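Local coordinates for Exo-alpha-sialidase (Clostridium perfringens, PDB 2V72), which binds galactose through a family 32 carbohydrate-binding module of the large sialidase NanJ, probably helping the toxin to recognise host glycans, at residues S22-P28 against M40-W45; G60-S66 against P116-E120; G79-E85 against T125-V130. Residue numbers count along the deposited sequence, not the author numbering.

Interaction 1: residues S22-P28 against M40-W45. With GAL (beta-D-galactopyranose), chain C.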
loop_
_atom_site.group_PDB
_atom_site.type_symbol
_atom_site.label_atom_id
_atom_site.label_comp_id
_atom_site.label_asym_id
_atom_site.label_seq_id
_atom_site.Cartn_x
_atom_site.Cartn_y
_atom_site.Cartn_z
ATOM N N SER A 22 -4.925 -10.733 -2.964
ATOM C CA SER A 22 -4.074 -11.620 -3.760
ATOM C C SER A 22 -2.635 -11.504 -3.289
ATOM O O SER A 22 -2.111 -10.391 -3.123
ATOM C CB SER A 22 -4.144 -11.269 -5.238
ATOM O OG SER A 22 -3.346 -12.168 -5.992
ATOM N N GLU A 23 -2.002 -12.653 -3.057
ATOM C CA GLU A 23 -0.606 -12.680 -2.652
ATOM C C GLU A 23 0.081 -13.964 -3.079
ATOM O O GLU A 23 -0.450 -15.075 -2.894
ATOM C CB GLU A 23 -0.425 -12.387 -1.145
ATOM C CG GLU A 23 -1.099 -13.351 -0.164
ATOM C CD GLU A 23 -1.506 -12.684 1.154
ATOM O OE1 GLU A 23 -0.646 -12.090 1.836
ATOM O OE2 GLU A 23 -2.698 -12.768 1.527
ATOM N N GLU A 24 1.246 -13.797 -3.692
ATOM C CA GLU A 24 2.152 -14.896 -3.955
ATOM C C GLU A 24 2.656 -15.394 -2.614
ATOM O O GLU A 24 2.917 -14.589 -1.717
ATOM C CB GLU A 24 3.318 -14.424 -4.836
ATOM C CG GLU A 24 4.308 -15.518 -5.230
ATOM C CD GLU A 24 3.660 -16.701 -5.955
ATOM O OE1 GLU A 24 2.813 -16.488 -6.855
ATOM O OE2 GLU A 24 4.014 -17.851 -5.620
ATOM N N GLY A 25 2.773 -16.716 -2.475
ATOM C CA GLY A 25 3.225 -17.341 -1.235
ATOM C C GLY A 25 4.516 -16.746 -0.708
ATOM O O GLY A 25 4.659 -16.502 0.489
ATOM N N GLN A 26 5.445 -16.506 -1.623
ATOM C CA GLN A 26 6.739 -15.876 -1.347
ATOM C C GLN A 26 6.616 -14.380 -0.996
ATOM O O GLN A 26 7.454 -13.838 -0.273
ATOM C CB GLN A 26 7.619 -16.049 -2.591
ATOM C CG GLN A 26 8.910 -15.276 -2.623
ATOM C CD GLN A 26 9.675 -15.507 -3.907
ATOM O OE1 GLN A 26 9.714 -16.625 -4.435
ATOM N NE2 GLN A 26 10.295 -14.455 -4.417
ATOM N N ASP A 27 5.572 -13.733 -1.516
ATOM C CA ASP A 27 5.354 -12.296 -1.353
ATOM C C ASP A 27 4.050 -11.980 -0.621
ATOM O O ASP A 27 3.110 -11.468 -1.235
ATOM C CB ASP A 27 5.325 -11.622 -2.729
ATOM C CG ASP A 27 6.596 -11.843 -3.520
ATOM O OD1 ASP A 27 7.647 -12.098 -2.902
ATOM O OD2 ASP A 27 6.544 -11.753 -4.761
ATOM N N PRO A 28 3.977 -12.286 0.690
ATOM C CA PRO A 28 2.730 -12.033 1.423
ATOM C C PRO A 28 2.529 -10.549 1.752
ATOM O O PRO A 28 3.481 -9.771 1.712
ATOM C CB PRO A 28 2.922 -12.826 2.715
ATOM C CG PRO A 28 4.399 -12.830 2.932
ATOM C CD PRO A 28 5.022 -12.855 1.561
ATOM N N MET A 40 8.824 -7.867 -0.741
ATOM C CA MET A 40 7.628 -7.173 -1.219
ATOM C C MET A 40 6.333 -7.961 -1.036
ATOM O O MET A 40 6.359 -9.193 -0.921
ATOM C CB MET A 40 7.785 -6.837 -2.699
ATOM C CG MET A 40 7.817 -8.043 -3.617
ATOM S SD MET A 40 8.211 -7.556 -5.297
ATOM C CE MET A 40 10.004 -7.637 -5.228
ATOM N N TRP A 41 5.213 -7.238 -1.019
ATOM C CA TRP A 41 3.915 -7.823 -1.303
ATOM C C TRP A 41 3.769 -7.838 -2.816
ATOM O O TRP A 41 4.135 -6.878 -3.491
ATOM C CB TRP A 41 2.757 -7.021 -0.675
ATOM C CG TRP A 41 1.423 -7.381 -1.280
ATOM C CD1 TRP A 41 0.778 -8.586 -1.177
ATOM C CD2 TRP A 41 0.590 -6.553 -2.115
ATOM N NE1 TRP A 41 -0.398 -8.557 -1.887
ATOM C CE2 TRP A 41 -0.544 -7.325 -2.468
ATOM C CE3 TRP A 41 0.684 -5.235 -2.585
ATOM C CZ2 TRP A 41 -1.575 -6.825 -3.271
ATOM C CZ3 TRP A 41 -0.334 -4.739 -3.381
ATOM C CH2 TRP A 41 -1.457 -5.535 -3.718
ATOM N N HIS A 42 3.240 -8.932 -3.350
ATOM C CA HIS A 42 3.078 -9.071 -4.785
ATOM C C HIS A 42 1.898 -10.012 -4.989
ATOM O O HIS A 42 1.754 -11.005 -4.260
ATOM C CB HIS A 42 4.368 -9.652 -5.376
ATOM C CG HIS A 42 4.484 -9.550 -6.868
ATOM N ND1 HIS A 42 3.568 -10.105 -7.731
ATOM C CD2 HIS A 42 5.455 -9.014 -7.647
ATOM C CE1 HIS A 42 3.950 -9.891 -8.977
ATOM N NE2 HIS A 42 5.094 -9.232 -8.954
ATOM N N THR A 43 1.045 -9.687 -5.958
ATOM C CA THR A 43 -0.074 -10.556 -6.305
ATOM C C THR A 43 0.485 -11.852 -6.896
ATOM O O THR A 43 1.683 -11.929 -7.182
ATOM C CB THR A 43 -1.062 -9.863 -7.261
ATOM O OG1 THR A 43 -0.387 -9.471 -8.462
ATOM C CG2 THR A 43 -1.685 -8.617 -6.587
ATOM N N LYS A 44 -0.350 -12.877 -7.060
ATOM C CA LYS A 44 0.197 -14.177 -7.458
ATOM C C LYS A 44 0.755 -14.212 -8.868
ATOM O O LYS A 44 0.110 -13.793 -9.831
ATOM C CB LYS A 44 -0.734 -15.365 -7.157
ATOM C CG LYS A 44 -2.137 -15.287 -7.676
ATOM C CD LYS A 44 -2.945 -16.529 -7.212
ATOM C CE LYS A 44 -2.925 -16.704 -5.692
ATOM N NZ LYS A 44 -3.717 -17.891 -5.235
ATOM N N TRP A 45 1.986 -14.699 -8.949
ATOM C CA TRP A 45 2.804 -14.647 -10.155
ATOM C C TRP A 45 2.155 -15.267 -11.392
ATOM O O TRP A 45 2.448 -14.846 -12.510
ATOM C CB TRP A 45 4.136 -15.333 -9.888
ATOM C CG TRP A 45 5.022 -14.669 -8.853
ATOM C CD1 TRP A 45 4.720 -13.594 -8.044
ATOM C CD2 TRP A 45 6.351 -15.069 -8.501
ATOM N NE1 TRP A 45 5.785 -13.310 -7.219
ATOM C CE2 TRP A 45 6.797 -14.198 -7.479
ATOM C CE3 TRP A 45 7.208 -16.077 -8.953
ATOM C CZ2 TRP A 45 8.076 -14.304 -6.908
ATOM C CZ3 TRP A 45 8.476 -16.182 -8.382
ATOM C CH2 TRP A 45 8.897 -15.302 -7.369
HETATM C C1 GAL C . 9.385 -12.575 -11.830
HETATM C C2 GAL C . 9.568 -11.539 -10.724
HETATM C C3 GAL C . 8.518 -11.719 -9.622
HETATM C C4 GAL C . 7.104 -11.874 -10.187
HETATM C C5 GAL C . 7.064 -12.885 -11.324
HETATM C C6 GAL C . 5.678 -12.916 -11.963
HETATM O O1 GAL C . 10.232 -12.240 -12.898
HETATM O O2 GAL C . 10.876 -11.616 -10.198
HETATM O O3 GAL C . 8.539 -10.595 -8.773
HETATM O O4 GAL C . 6.640 -10.631 -10.668
HETATM O O5 GAL C . 8.047 -12.566 -12.302
HETATM O O6 GAL C . 5.544 -14.078 -12.752
HETATM O O HOH W 1 9.047 -10.818 -0.915
#
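Ser-22 opens the contact with both of its oxygens: its carbonyl O accepts a hydrogen bond from Trp-41 NE1 (2.8 Å), while its OG, bonded also to Asp-49, receives Lys-44 N at 3.3 Å. Glu-23 turns its carboxylate away to the backbone of Ala-29, yet its CA still makes a CA-H...O contact with His-42 O (3.3 Å). The same carbonyl takes the bond from Glu-24 N to His-42 O (2.9 Å). The Glu-24 side chain folds back so that OE1 accepts Trp-45 N at 2.9 Å and CG lies over one face of the indole, 3.4 Å from the centroid of the Trp-45 five-membered ring, a CH-pi contact. A turn through Gly-25 and Gln-26, closed by Asp-27 N to Glu-24 O (2.8 Å), delivers Asp-27. Asp-27 OD2 accepts Trp-45 NE1 at 3.0 Å, and its OD1 reaches Met-40 N through a water. Galactose occupies the other face of Trp-45, and its O6 donates to Trp-45 O (3.2 Å), whereas its O4 lies 2.7 Å from His-42 NE2. With Glu-24 behind the indole and Asp-27 at its edge, the loop 22-28 probably helps to hold the indole in the orientation that meets the sugar.

Interaction 2: residues G60-S66 against P116-E120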
loop_
_atom_site.group_PDB
_atom_site.type_symbol
_atom_site.label_atom_id
_atom_site.label_comp_id
_atom_site.label_asym_id
_atom_site.label_seq_id
_atom_site.Cartn_x
_atom_site.Cartn_y
_atom_site.Cartn_z
ATOM N N GLY A 60 -3.457 -0.308 13.906
ATOM C CA GLY A 60 -3.331 -0.649 15.328
ATOM C C GLY A 60 -4.267 0.135 16.226
ATOM O O GLY A 60 -4.858 -0.418 17.150
ATOM N N LYS A 61 -4.388 1.433 15.959
ATOM C CA LYS A 61 -5.318 2.300 16.682
ATOM C C LYS A 61 -5.827 3.412 15.768
ATOM O O LYS A 61 -5.499 3.434 14.582
ATOM C CB LYS A 61 -4.682 2.860 17.963
ATOM C CG LYS A 61 -3.488 3.781 17.767
ATOM C CD LYS A 61 -2.905 4.184 19.135
ATOM C CE LYS A 61 -1.952 5.384 19.046
ATOM N NZ LYS A 61 -2.646 6.646 18.626
ATOM N N ALA A 62 -6.647 4.313 16.309
ATOM C CA ALA A 62 -7.093 5.485 15.563
ATOM C C ALA A 62 -5.935 6.472 15.381
ATOM O O ALA A 62 -5.327 6.924 16.350
ATOM C CB ALA A 62 -8.268 6.148 16.260
ATOM N N ARG A 63 -5.623 6.777 14.127
ATOM C CA ARG A 63 -4.505 7.649 13.789
ATOM C C ARG A 63 -4.986 8.859 12.994
ATOM O O ARG A 63 -6.069 8.831 12.411
ATOM C CB ARG A 63 -3.469 6.880 12.960
ATOM C CG ARG A 63 -3.039 5.540 13.530
ATOM C CD ARG A 63 -1.993 5.678 14.618
ATOM N NE ARG A 63 -1.520 4.357 15.020
ATOM C CZ ARG A 63 -0.511 4.115 15.858
ATOM N NH1 ARG A 63 0.173 5.109 16.419
ATOM N NH2 ARG A 63 -0.190 2.855 16.133
ATOM N N LYS A 64 -4.173 9.914 12.975
ATOM C CA LYS A 64 -4.416 11.087 12.136
ATOM C C LYS A 64 -3.319 11.171 11.080
ATOM O O LYS A 64 -2.256 11.758 11.321
ATOM C CB LYS A 64 -4.435 12.368 12.974
ATOM C CG LYS A 64 -5.645 12.529 13.868
ATOM C CD LYS A 64 -5.580 13.853 14.636
ATOM C CE LYS A 64 -6.784 14.032 15.556
ATOM N NZ LYS A 64 -8.091 13.928 14.823
ATOM N N VAL A 65 -3.567 10.589 9.909
ATOM C CA VAL A 65 -2.486 10.404 8.949
ATOM C C VAL A 65 -2.344 11.583 7.990
ATOM O O VAL A 65 -3.307 12.018 7.353
ATOM C CB VAL A 65 -2.524 8.993 8.230
ATOM C CG1 VAL A 65 -3.240 7.956 9.093
ATOM C CG2 VAL A 65 -3.138 9.050 6.842
ATOM N N SER A 66 -1.126 12.112 7.928
ATOM C CA SER A 66 -0.815 13.246 7.065
ATOM C C SER A 66 -0.174 12.812 5.750
ATOM O O SER A 66 -0.240 13.542 4.768
ATOM C CB SER A 66 0.054 14.280 7.797
ATOM O OG SER A 66 1.036 13.667 8.618
ATOM N N PRO A 116 -5.054 16.302 7.791
ATOM C CA PRO A 116 -4.747 14.927 8.219
ATOM C C PRO A 116 -6.006 14.090 8.454
ATOM O O PRO A 116 -6.952 14.542 9.105
ATOM C CB PRO A 116 -3.985 15.122 9.534
ATOM C CG PRO A 116 -3.522 16.545 9.508
ATOM C CD PRO A 116 -4.596 17.289 8.784
ATOM N N ILE A 117 -6.011 12.873 7.921
ATOM C CA ILE A 117 -7.207 12.041 7.960
ATOM C C ILE A 117 -7.221 11.054 9.124
ATOM O O ILE A 117 -6.199 10.459 9.472
ATOM C CB ILE A 117 -7.490 11.353 6.600
ATOM C CG1 ILE A 117 -6.260 10.600 6.085
ATOM C CG2 ILE A 117 -7.931 12.392 5.578
ATOM C CD1 ILE A 117 -6.580 9.381 5.219
ATOM N N ASP A 118 -8.389 10.922 9.739
ATOM C CA ASP A 118 -8.613 9.948 10.804
ATOM C C ASP A 118 -8.792 8.588 10.153
ATOM O O ASP A 118 -9.626 8.431 9.266
ATOM C CB ASP A 118 -9.867 10.305 11.621
ATOM C CG ASP A 118 -9.795 11.689 12.242
ATOM O OD1 ASP A 118 -8.987 11.896 13.177
ATOM O OD2 ASP A 118 -10.551 12.572 11.795
ATOM N N ALA A 119 -7.998 7.613 10.584
ATOM C CA ALA A 119 -8.051 6.267 10.013
ATOM C C ALA A 119 -7.442 5.235 10.952
ATOM O O ALA A 119 -6.380 5.470 11.528
ATOM C CB ALA A 119 -7.335 6.237 8.658
ATOM N N GLU A 120 -8.128 4.101 11.101
ATOM C CA GLU A 120 -7.600 2.936 11.828
ATOM C C GLU A 120 -6.969 1.938 10.854
ATOM O O GLU A 120 -6.212 1.047 11.256
ATOM C CB GLU A 120 -8.710 2.201 12.594
ATOM C CG GLU A 120 -9.990 2.985 12.872
ATOM C CD GLU A 120 -11.211 2.078 12.912
ATOM O OE1 GLU A 120 -12.100 2.233 12.044
ATOM O OE2 GLU A 120 -11.275 1.190 13.793
#
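Lys-64 leaves the backbone with chi1 m, runs straight through trans chi2 and chi3, and bends again at chi4 (m), which brings NZ to 2.8 Å from Asp-118 OD1 in a salt bridge; the m rotamer of Asp-118 swings its carboxylate across. In the backbone ladder Lys-64 and Asp-118 form a non-hydrogen-bonded pair, on an exposed face. On the other face, Val-65 sits off a rotamer well (chi1 -25°) with CG2 packed 3.6 Å from Ile-117 CG1, and Val-65 CG1 reaches Ala-119 CB at 4.5 Å. Arg-63 shares that face, but its m,m bend sends the guanidinium away from strand 116-119 to a salt bridge with Glu-15. Reciprocal bonds join two hydrogen-bonded pairs: Arg-63 N to Ala-119 O (3.0 Å) and Ala-119 N to Arg-63 O (2.9 Å), then Val-65 N to Ile-117 O (2.7 Å) and Ile-117 N to Val-65 O (2.9 Å). Running antiparallel at 151°, these strands form a regular ladder within one of the two sheets of the F5/8 type C (discoidin-like) beta-sandwich.

Interaction 3: residues G79-E85 against T125-V130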
loop_
_atom_site.group_PDB
_atom_site.type_symbol
_atom_site.label_atom_id
_atom_site.label_comp_id
_atom_site.label_asym_id
_atom_site.label_seq_id
_atom_site.Cartn_x
_atom_site.Cartn_y
_atom_site.Cartn_z
ATOM N N GLY A 79 4.427 -5.271 -11.467
ATOM C CA GLY A 79 3.562 -4.810 -10.388
ATOM C C GLY A 79 3.733 -3.364 -9.962
ATOM O O GLY A 79 3.121 -2.940 -8.981
ATOM N N PHE A 80 4.577 -2.610 -10.671
ATOM C CA PHE A 80 4.606 -1.165 -10.502
ATOM C C PHE A 80 3.151 -0.744 -10.681
ATOM O O PHE A 80 2.584 -0.926 -11.760
ATOM C CB PHE A 80 5.466 -0.472 -11.577
ATOM C CG PHE A 80 6.958 -0.487 -11.316
ATOM C CD1 PHE A 80 7.836 -0.050 -12.305
ATOM C CD2 PHE A 80 7.487 -0.925 -10.111
ATOM C CE1 PHE A 80 9.225 -0.045 -12.098
ATOM C CE2 PHE A 80 8.872 -0.921 -9.895
ATOM C CZ PHE A 80 9.739 -0.479 -10.890
ATOM N N ILE A 81 2.534 -0.223 -9.625
ATOM C CA ILE A 81 1.147 0.227 -9.710
ATOM C C ILE A 81 1.095 1.558 -10.454
ATOM O O ILE A 81 1.807 2.499 -10.093
ATOM C CB ILE A 81 0.484 0.342 -8.311
ATOM C CG1 ILE A 81 0.579 -1.007 -7.576
ATOM C CG2 ILE A 81 -0.969 0.820 -8.449
ATOM C CD1 ILE A 81 0.209 -0.976 -6.109
ATOM N N THR A 82 0.268 1.618 -11.498
ATOM C CA THR A 82 0.149 2.814 -12.336
ATOM C C THR A 82 -1.139 3.612 -12.094
ATOM O O THR A 82 -1.166 4.824 -12.306
ATOM C CB THR A 82 0.237 2.471 -13.842
ATOM O OG1 THR A 82 -0.851 1.609 -14.201
ATOM C CG2 THR A 82 1.575 1.809 -14.185
ATOM N N LYS A 83 -2.202 2.926 -11.678
ATOM C CA LYS A 83 -3.480 3.562 -11.363
ATOM C C LYS A 83 -3.996 2.988 -10.040
ATOM O O LYS A 83 -4.043 1.761 -9.856
ATOM C CB LYS A 83 -4.487 3.333 -12.495
ATOM C CG LYS A 83 -5.597 4.375 -12.577
ATOM C CD LYS A 83 -6.657 4.008 -13.609
ATOM C CE LYS A 83 -7.791 5.026 -13.583
ATOM N NZ LYS A 83 -9.145 4.436 -13.861
ATOM N N TYR A 84 -4.374 3.877 -9.123
ATOM C CA TYR A 84 -4.647 3.495 -7.739
ATOM C C TYR A 84 -5.855 4.215 -7.122
ATOM O O TYR A 84 -6.335 5.227 -7.647
ATOM C CB TYR A 84 -3.401 3.743 -6.868
ATOM C CG TYR A 84 -3.066 5.213 -6.693
ATOM C CD1 TYR A 84 -3.561 5.940 -5.611
ATOM C CD2 TYR A 84 -2.265 5.878 -7.623
ATOM C CE1 TYR A 84 -3.268 7.296 -5.458
ATOM C CE2 TYR A 84 -1.966 7.226 -7.484
ATOM C CZ TYR A 84 -2.465 7.928 -6.400
ATOM O OH TYR A 84 -2.164 9.259 -6.270
ATOM N N GLU A 85 -6.333 3.664 -6.008
ATOM C CA GLU A 85 -7.280 4.316 -5.109
ATOM C C GLU A 85 -6.793 4.065 -3.697
ATOM O O GLU A 85 -6.202 3.022 -3.418
ATOM C CB GLU A 85 -8.672 3.705 -5.231
ATOM C CG GLU A 85 -9.509 4.132 -6.432
ATOM C CD GLU A 85 -10.850 3.390 -6.486
ATOM O OE1 GLU A 85 -11.063 2.476 -5.656
ATOM O OE2 GLU A 85 -11.683 3.709 -7.360
ATOM N N THR A 125 -5.607 0.101 -3.398
ATOM C CA THR A 125 -6.152 -0.693 -4.486
ATOM C C THR A 125 -5.386 -0.399 -5.766
ATOM O O THR A 125 -5.249 0.757 -6.168
ATOM C CB THR A 125 -7.670 -0.425 -4.688
ATOM O OG1 THR A 125 -8.381 -0.803 -3.502
ATOM C CG2 THR A 125 -8.225 -1.208 -5.883
ATOM N N ALA A 126 -4.873 -1.463 -6.383
ATOM C CA ALA A 126 -4.176 -1.369 -7.656
ATOM C C ALA A 126 -5.142 -1.658 -8.801
ATOM O O ALA A 126 -5.539 -2.803 -9.012
ATOM C CB ALA A 126 -3.012 -2.327 -7.682
ATOM N N ILE A 127 -5.526 -0.610 -9.524
ATOM C CA ILE A 127 -6.428 -0.739 -10.675
ATOM C C ILE A 127 -5.656 -1.218 -11.902
ATOM O O ILE A 127 -6.129 -2.080 -12.647
ATOM C CB ILE A 127 -7.144 0.595 -10.994
ATOM C CG1 ILE A 127 -7.924 1.093 -9.771
ATOM C CG2 ILE A 127 -8.061 0.443 -12.214
ATOM C CD1 ILE A 127 -8.331 2.559 -9.848
ATOM N N GLN A 128 -4.478 -0.637 -12.113
ATOM C CA GLN A 128 -3.604 -1.005 -13.214
ATOM C C GLN A 128 -2.184 -1.058 -12.685
ATOM O O GLN A 128 -1.830 -0.305 -11.780
ATOM C CB GLN A 128 -3.693 0.007 -14.356
ATOM C CG GLN A 128 -4.999 -0.030 -15.146
ATOM C CD GLN A 128 -4.937 0.772 -16.437
ATOM O OE1 GLN A 128 -3.949 0.701 -17.189
ATOM N NE2 GLN A 128 -5.997 1.532 -16.714
ATOM N N GLY A 129 -1.390 -1.966 -13.245
ATOM C CA GLY A 129 -0.006 -2.178 -12.841
ATOM C C GLY A 129 0.705 -2.963 -13.925
ATOM O O GLY A 129 0.059 -3.688 -14.683
ATOM N N VAL A 130 2.026 -2.824 -14.016
ATOM C CA VAL A 130 2.769 -3.483 -15.100
ATOM C C VAL A 130 2.807 -5.005 -14.976
ATOM O O VAL A 130 2.973 -5.560 -13.879
ATOM C CB VAL A 130 4.187 -2.848 -15.392
ATOM C CG1 VAL A 130 4.538 -1.760 -14.404
ATOM C CG2 VAL A 130 5.295 -3.901 -15.485
HETATM O O HOH W 2 -8.536 1.279 -2.035
#
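Phe-80 packs its CB against Val-130 CG1 at 3.2 Å, while its ring leads away from segment 125-130 to Pro-72, Arg-73 and Asn-106. Backbone bonds secure this end: Gly-79 N donates to Val-130 O (2.8 Å) and Val-130 N to Phe-80 O (3.0 Å). Gly-79 is called for by its own backbone conformation, whose positive phi would jam a CB against the preceding carbonyl. At Gly-129, whose CA lies 3.1 Å from Phe-80 O, a CB would be tight against that same oxygen, so glycine there suits the close approach of the chains. Further along, Ile-81 CG1 meets Ala-126 CB at 3.8 Å on the face that also carries Tyr-84, whose ring stacks on Trp-102.

The antiparallel pairing is broken by two successive classic beta bulges, within the five-stranded antiparallel sheet of the discoidin-like sandwich, where the central strand 121-129 runs beside strand 84-90. In the first, Thr-82 N and Lys-83 N both donate to Gln-128 O, at 2.9 and 3.3 Å. In the second, Lys-83 O accepts Ile-127 N at 2.8 Å and, weakly, Gln-128 N at 3.3 Å. The bulges coincide with corners in both chains, at Lys-83 on one and at Ile-127 and Gln-128 on the other. Regular pairing resumes beyond them, with Glu-85 N bonded to Thr-125 O (3.1 Å) and Thr-125 N to Glu-85 O (3.0 Å). Lys-83, Gln-128, Glu-85 and Thr-125 share one face, where Lys-83 CB touches Gln-128 CB at 3.9 Å. Ile-127 points toward segment 79-85, its CD1 3.9 Å from Glu-85 CG.

How the interactions relate
All three contacts are partly buried. Interaction 2 is the most exposed, with its centre about 15 Å from that of the chain and six of twelve touching residues exposed; interaction 3 lies nearest, about 10 Å between centres. Interaction 1, a loop against a short strand and the loop that follows it, relies heavily on side-chain hydrogen bonds and a CH-pi contact, and it alone includes pocket residues. Interactions 2 and 3 are backbone ladders, one regular with an exposed salt bridge, the other interrupted by bulges. Interactions 1 and 2 reach the same sheet from opposite sides of the chain's centre. Interaction 3 involves strands 84-90 and 121-129 of the other sheet, with the short strand 81-82 leading in.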